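Local coordinates for protein COMPASS component SPP1 (Saccharomyces cerevisiae S288c, PDB 6J2P) that recognises the H3K4me3 histone mark through its PHD finger, as a component of the Set1C/COMPASS histone methyltransferase complex, at residues Y71-G75 and L87-L91. Sequence-based numbering, arbitrary orientation.
With ZN (zinc ion), chain I.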
loop_
_atom_site.group_PDB
_atom_site.type_symbol
_atom_site.label_atom_id
_atom_site.label_comp_id
_atom_site.label_asym_id
_atom_site.label_seq_id
_atom_site.Cartn_x
_atom_site.Cartn_y
_atom_site.Cartn_z
ATOM N N TYR A 71 -4.665 -4.246 12.849
ATOM C CA TYR A 71 -5.769 -4.841 13.589
ATOM C C TYR A 71 -6.476 -5.941 12.806
ATOM O O TYR A 71 -7.111 -6.807 13.417
ATOM C CB TYR A 71 -6.768 -3.757 13.996
ATOM C CG TYR A 71 -6.236 -2.804 15.042
ATOM C CD1 TYR A 71 -5.544 -3.276 16.151
ATOM C CD2 TYR A 71 -6.420 -1.430 14.917
ATOM C CE1 TYR A 71 -5.052 -2.409 17.108
ATOM C CE2 TYR A 71 -5.932 -0.556 15.869
ATOM C CZ TYR A 71 -5.248 -1.051 16.962
ATOM O OH TYR A 71 -4.759 -0.186 17.915
ATOM N N CYS A 72 -6.380 -5.930 11.475
ATOM C CA CYS A 72 -6.947 -7.014 10.682
ATOM C C CYS A 72 -6.004 -8.207 10.602
ATOM O O CYS A 72 -6.464 -9.354 10.561
ATOM C CB CYS A 72 -7.292 -6.516 9.278
ATOM S SG CYS A 72 -8.840 -5.577 9.196
ATOM N N GLN A 73 -4.693 -7.960 10.578
ATOM C CA GLN A 73 -3.728 -9.052 10.605
ATOM C C GLN A 73 -3.709 -9.762 11.951
ATOM O O GLN A 73 -3.237 -10.902 12.030
ATOM C CB GLN A 73 -2.330 -8.528 10.270
ATOM C CG GLN A 73 -2.257 -7.775 8.953
ATOM C CD GLN A 73 -0.843 -7.362 8.595
ATOM O OE1 GLN A 73 0.066 -7.447 9.421
ATOM N NE2 GLN A 73 -0.647 -6.916 7.357
ATOM N N ALA A 74 -4.205 -9.118 13.004
ATOM C CA ALA A 74 -4.323 -9.736 14.317
ATOM C C ALA A 74 -5.669 -10.417 14.528
ATOM O O ALA A 74 -5.919 -10.937 15.621
ATOM C CB ALA A 74 -4.095 -8.691 15.414
ATOM N N GLY A 75 -6.532 -10.428 13.516
ATOM C CA GLY A 75 -7.833 -11.056 13.639
ATOM C C GLY A 75 -8.791 -10.340 14.560
ATOM O O GLY A 75 -9.666 -10.979 15.150
ATOM N N LEU A 87 -4.998 -15.756 8.864
ATOM C CA LEU A 87 -5.040 -14.310 9.024
ATOM C C LEU A 87 -4.454 -13.612 7.805
ATOM O O LEU A 87 -3.411 -14.031 7.289
ATOM C CB LEU A 87 -4.265 -13.883 10.270
ATOM C CG LEU A 87 -4.836 -14.410 11.584
ATOM C CD1 LEU A 87 -3.941 -14.025 12.750
ATOM C CD2 LEU A 87 -6.253 -13.893 11.781
ATOM N N PRO A 88 -5.093 -12.544 7.335
ATOM C CA PRO A 88 -4.597 -11.862 6.138
ATOM C C PRO A 88 -3.299 -11.127 6.417
ATOM O O PRO A 88 -3.056 -10.640 7.525
ATOM C CB PRO A 88 -5.726 -10.886 5.796
ATOM C CG PRO A 88 -6.368 -10.598 7.116
ATOM C CD PRO A 88 -6.279 -11.880 7.904
ATOM N N LYS A 89 -2.458 -11.052 5.389
ATOM C CA LYS A 89 -1.161 -10.398 5.477
ATOM C C LYS A 89 -0.993 -9.456 4.294
ATOM O O LYS A 89 -1.468 -9.743 3.191
ATOM C CB LYS A 89 -0.023 -11.426 5.500
ATOM C CG LYS A 89 1.318 -10.866 5.936
ATOM C CD LYS A 89 2.320 -11.983 6.191
ATOM C CE LYS A 89 2.476 -12.881 4.973
ATOM N NZ LYS A 89 3.479 -13.956 5.195
ATOM N N THR A 90 -0.321 -8.332 4.529
ATOM C CA THR A 90 -0.091 -7.365 3.464
ATOM C C THR A 90 0.850 -7.947 2.416
ATOM O O THR A 90 1.937 -8.435 2.741
ATOM C CB THR A 90 0.488 -6.070 4.030
ATOM O OG1 THR A 90 -0.502 -5.411 4.830
ATOM C CG2 THR A 90 0.917 -5.146 2.902
ATOM N N LEU A 91 0.425 -7.904 1.157
ATOM C CA LEU A 91 1.226 -8.381 0.041
ATOM C C LEU A 91 1.835 -7.199 -0.704
ATOM O O LEU A 91 1.160 -6.199 -0.964
ATOM C CB LEU A 91 0.380 -9.223 -0.917
ATOM C CG LEU A 91 -0.213 -10.511 -0.345
ATOM C CD1 LEU A 91 -1.252 -11.091 -1.293
ATOM C CD2 LEU A 91 0.886 -11.522 -0.061
HETATM ZN ZN ZN I . -8.488 -3.341 8.534
#
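Q73 and P88 are the pair whose CA atoms come nearest between segments 71-75 and 87-91, 5.3 Å apart, where the PHD finger meets the C3H-type zinc finger region. Residues 71-75 close the PHD finger on its last short helix, and 87-91 belong to the unconventional C3H-type region, here an irregular segment leading into strand 91-92. The join lies at the surface, and no hydrogen bond crosses it.

Metal coordination ties the helical segment to the zinc site. C72 SG binds the zinc ion at 2.4 Å, and C42, C45 and C69 complete the site. Just beyond, the helix ends in a Schellman motif with G75 at positive phi, and G75 N donates to C72 O.

Carbonyl and aliphatic contacts carry most of the interface. P88 O faces the root of Q73: it lies 3.3 Å from Q73 CG and receives a CA-H...O contact from Q73 CA, with 136° at the hydrogen. CG and CD of the P88 ring lie against C72 O, each 3.7 Å away. L87 lays its two methyls against the helix end, CD1 near Q73 O and CD2 3.7 Å from G75 CA.

The amide end of Q73 is positioned by its torsions. With CG anti to the carbonyl carbon (chi1 -55°) and chi2 extended at -176°, the chain runs along the 88-90 backbone and brings Q73 NE2 to within 2.9 Å of T90 OG1. That approach is not a hydrogen bond, since the angle is poor, and T90 OG1 is instead hydrogen-bonded to the backbone N of Y68. An alanine here, keeping only CB, would probably leave P88 O and T90 without the cover of CG and the amide. Q73 NE2 also stands 3.2 Å from T90 N, two donors close together without a bond.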